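Side-chain contact in phosphopantetheine adenylyltransferase (Archaeoglobus fulgidus, PDB 3DO8), which probably transfers an adenylyl group reversibly from ATP to 4'-phosphopantetheine, giving dephospho-CoA and pyrophosphate in coenzyme A biosynthesis: residues A[18-23]-A[60-65]. Numbering follows the deposited sequence. Where two conformers were deposited one is given.
Sequences KLIDVA and RYVMRK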
ATOM      1  N   LYS A  18      -5.669   8.430   3.919  1.00 12.91           N
ATOM      2  CA  LYS A  18      -5.151   7.529   2.890  1.00 13.91           C
ATOM      3  C   LYS A  18      -4.675   6.225   3.510  1.00 13.08           C
ATOM      4  O   LYS A  18      -4.942   5.139   2.986  1.00 13.01           O
ATOM      5  CB  LYS A  18      -4.040   8.176   2.091  1.00 14.14           C
ATOM      6  CG  LYS A  18      -4.494   9.351   1.238  1.00 16.78           C
ATOM      7  CD  LYS A  18      -3.336  10.104   0.594  1.00 19.10           C
ATOM      8  CE  LYS A  18      -3.851  11.043  -0.510  1.00 22.60           C
ATOM      9  NZ  LYS A  18      -2.694  11.726  -1.140  1.00 27.88           N
ATOM     10  N   LEU A  19      -3.960   6.328   4.621  1.00 12.55           N
ATOM     11  CA  LEU A  19      -3.481   5.132   5.308  1.00 12.88           C
ATOM     12  C   LEU A  19      -4.661   4.232   5.699  1.00 12.80           C
ATOM     13  O   LEU A  19      -4.618   3.006   5.547  1.00 12.07           O
ATOM     14  CB  LEU A  19      -2.718   5.507   6.573  1.00 14.18           C
ATOM     15  CG  LEU A  19      -1.406   6.262   6.474  1.00 17.04           C
ATOM     16  CD1 LEU A  19      -0.661   6.240   7.841  1.00 18.47           C
ATOM     17  CD2 LEU A  19      -0.559   5.692   5.358  1.00 19.93           C
ATOM     18  N   ILE A  20      -5.680   4.855   6.274  1.00 12.27           N
ATOM     19  CA  ILE A  20      -6.848   4.131   6.743  1.00 12.20           C
ATOM     20  C   ILE A  20      -7.551   3.455   5.564  1.00 11.45           C
ATOM     21  O   ILE A  20      -7.993   2.283   5.673  1.00 12.52           O
ATOM     22  CB  ILE A  20      -7.821   5.075   7.525  1.00 11.20           C
ATOM     23  CG1 ILE A  20      -7.216   5.427   8.881  1.00 12.10           C
ATOM     24  CG2 ILE A  20      -9.203   4.451   7.716  1.00 12.79           C
ATOM     25  CD1 ILE A  20      -7.824   6.636   9.585  1.00 12.89           C
ATOM     26  N   ASP A  21      -7.660   4.163   4.430  1.00 11.22           N
ATOM     27  CA  ASP A  21      -8.345   3.594   3.254  1.00 10.93           C
ATOM     28  C   ASP A  21      -7.595   2.346   2.791  1.00 10.42           C
ATOM     29  O   ASP A  21      -8.182   1.326   2.487  1.00 11.06           O
ATOM     30  CB  ASP A  21      -8.389   4.595   2.100  1.00 11.64           C
ATOM     31  CG  ASP A  21      -9.309   4.148   0.977  1.00 12.80           C
ATOM     32  OD1 ASP A  21     -10.518   3.955   1.257  1.00 15.25           O
ATOM     33  OD2 ASP A  21      -8.816   4.000  -0.189  1.00 14.13           O
ATOM     34  N   VAL A  22      -6.285   2.462   2.679  1.00 10.55           N
ATOM     35  CA  VAL A  22      -5.471   1.330   2.210  1.00 11.13           C
ATOM     36  C   VAL A  22      -5.625   0.165   3.212  1.00 10.90           C
ATOM     37  O   VAL A  22      -5.854  -0.965   2.823  1.00 11.79           O
ATOM     38  CB  VAL A  22      -3.971   1.732   1.990  1.00 11.06           C
ATOM     39  CG1 VAL A  22      -3.087   0.501   1.822  1.00 12.23           C
ATOM     40  CG2 VAL A  22      -3.840   2.718   0.827  1.00 11.82           C
ATOM     41  N   ALA A  23      -5.525   0.447   4.503  1.00 11.24           N
ATOM     42  CA  ALA A  23      -5.598  -0.608   5.513  1.00 11.85           C
ATOM     43  C   ALA A  23      -6.942  -1.332   5.449  1.00 11.80           C
ATOM     44  O   ALA A  23      -6.988  -2.553   5.540  1.00 12.41           O
ATOM     45  CB  ALA A  23      -5.353  -0.059   6.911  1.00 12.84           C
ATOM     46  N   ARG A  60     -14.958   7.546  14.915  1.00 13.45           N
ATOM     47  CA  ARG A  60     -16.093   8.204  14.275  1.00 14.28           C
ATOM     48  C   ARG A  60     -15.895   8.360  12.791  1.00 13.44           C
ATOM     49  O   ARG A  60     -16.844   8.275  11.996  1.00 14.12           O
ATOM     50  CB  ARG A  60     -16.361   9.563  14.885  1.00 14.99           C
ATOM     51  CG  ARG A  60     -16.915   9.493  16.252  1.00 16.69           C
ATOM     52  CD  ARG A  60     -17.514  10.852  16.635  1.00 20.50           C
ATOM     53  NE  ARG A  60     -17.766  10.906  18.072  1.00 27.44           N
ATOM     54  CZ  ARG A  60     -16.947  11.459  18.962  1.00 29.25           C
ATOM     55  NH1 ARG A  60     -15.796  12.011  18.567  1.00 26.46           N
ATOM     56  NH2 ARG A  60     -17.273  11.428  20.246  1.00 32.48           N
ATOM     57  N   TYR A  61     -14.651   8.648  12.418  1.00 11.76           N
ATOM     58  CA  TYR A  61     -14.287   8.812  10.992  1.00 12.36           C
ATOM     59  C   TYR A  61     -14.513   7.495  10.245  1.00 11.63           C
ATOM     60  O   TYR A  61     -15.159   7.445   9.185  1.00 12.36           O
ATOM     61  CB  TYR A  61     -12.837   9.301  10.832  1.00 13.47           C
ATOM     62  CG  TYR A  61     -12.425   9.232   9.390  1.00 11.48           C
ATOM     63  CD1 TYR A  61     -12.852  10.191   8.490  1.00 12.93           C
ATOM     64  CD2 TYR A  61     -11.664   8.166   8.902  1.00 11.47           C
ATOM     65  CE1 TYR A  61     -12.552  10.108   7.177  1.00 15.21           C
ATOM     66  CE2 TYR A  61     -11.328   8.071   7.557  1.00 11.88           C
ATOM     67  CZ  TYR A  61     -11.784   9.065   6.689  1.00 13.60           C
ATOM     68  OH  TYR A  61     -11.536   9.050   5.347  1.00 15.02           O
ATOM     69  N   VAL A  62     -13.962   6.414  10.789  1.00 11.58           N
ATOM     70  CA  VAL A  62     -14.141   5.092  10.188  1.00 11.94           C
ATOM     71  C   VAL A  62     -15.623   4.665  10.119  1.00 12.08           C
ATOM     72  O   VAL A  62     -16.072   4.130   9.103  1.00 13.31           O
ATOM     73  CB  VAL A  62     -13.253   4.043  10.869  1.00 11.30           C
ATOM     74  CG1 VAL A  62     -13.573   2.637  10.328  1.00 11.56           C
ATOM     75  CG2 VAL A  62     -11.751   4.442  10.657  1.00 11.07           C
ATOM     76  N   MET A  63     -16.379   4.899  11.186  1.00 12.42           N
ATOM     77  CA  MET A  63     -17.815   4.604  11.151  1.00 13.34           C
ATOM     78  C   MET A  63     -18.499   5.372  10.026  1.00 13.30           C
ATOM     79  O   MET A  63     -19.250   4.791   9.240  1.00 13.71           O
ATOM     80  CB  MET A  63     -18.475   4.919  12.495  1.00 12.85           C
ATOM     81  CG  MET A  63     -19.982   4.629  12.521  1.00 14.82           C
ATOM     82  SD  MET A  63     -20.502   2.883  12.145  1.00 17.76           S
ATOM     83  CE  MET A  63     -19.955   2.485  13.596  1.00  8.33           C
ATOM     84  N   ARG A  64     -18.233   6.678   9.971  0.50 13.72           N
ATOM     85  CA  ARG A  64     -18.854   7.579   8.987  0.50 14.56           C
ATOM     86  C   ARG A  64     -18.582   7.180   7.532  0.50 14.42           C
ATOM     87  O   ARG A  64     -19.503   7.193   6.710  0.50 14.42           O
ATOM     88  CB  ARG A  64     -18.372   9.003   9.263  0.50 15.09           C
ATOM     89  CG  ARG A  64     -19.061  10.102   8.520  0.50 15.34           C
ATOM     90  CD  ARG A  64     -18.898  11.456   9.249  0.50 17.30           C
ATOM     91  NE  ARG A  64     -17.501  11.876   9.486  0.50 16.86           N
ATOM     92  CZ  ARG A  64     -16.815  11.722  10.634  0.50 17.38           C
ATOM     93  NH1 ARG A  64     -17.373  11.126  11.683  0.50 13.17           N
ATOM     94  NH2 ARG A  64     -15.544  12.170  10.734  0.50 20.95           N
ATOM     95  N   LYS A  65     -17.334   6.797   7.227  1.00 13.80           N
ATOM     96  CA  LYS A  65     -16.879   6.484   5.853  1.00 14.41           C
ATOM     97  C   LYS A  65     -16.949   5.016   5.472  1.00 14.43           C
ATOM     98  O   LYS A  65     -17.106   4.694   4.302  1.00 16.33           O
ATOM     99  CB  LYS A  65     -15.458   7.001   5.615  1.00 15.92           C
ATOM    100  CG  LYS A  65     -15.347   8.493   5.643  1.00 19.23           C
ATOM    101  CD  LYS A  65     -16.103   9.153   4.507  1.00 21.94           C
ATOM    102  CE  LYS A  65     -15.810  10.648   4.423  1.00 23.96           C
ATOM    103  NZ  LYS A  65     -16.554  11.250   3.262  1.00 25.58           N
TER
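Ile-20 meets both Tyr-61 and Val-62, and it is the single residue of 18-23 that touches 60-65. Its CG2 methyl lies 3.9 Å from CG2 of Val-62. The same Ile-20 CG2 also sits beside the tyrosine ring, 4.2 Å from CE2 of Tyr-61. The end of the longer branch, CD1 of Ile-20, comes equally near the next ring atom, 4.2 Å from CD2 of Tyr-61. CD1 reaches that ring obliquely, and the two side chains run past one another in opposite directions.

The torsions place both branches of Ile-20 toward the other helix: chi1 of -72° sets CG1 beside the backbone N and leaves CG2 anti to it, and an extended chi2 of 163° carries CD1 out to the tyrosine. Val-62 turns CG2 toward the isoleucine by keeping its other methyl, CG1, anti to the backbone N. No hydrogen bond crosses between the segments: this is buried, purely apolar packing of modest size, 109 Å² over both sides. The CA atoms of Ile-20 and Val-62 are still 8.1 Å apart.

Val-62 extends the apolar patch onto Ile-24, one turn beyond Ile-20, and onto Pro-70. One residue on from Ile-20, Asp-21 hydrogen-bonds through OD1 to the hydroxyl of Tyr-66, a polar tie between the same two helices.

The contact joins helix 14-27 to the C-terminal end of helix 51-66 within the Rossmann-like nucleotidyltransferase fold, and in the layer beneath, Ile-20 rests on Leu-5 of strand 3-7, the central strand of the parallel sheet.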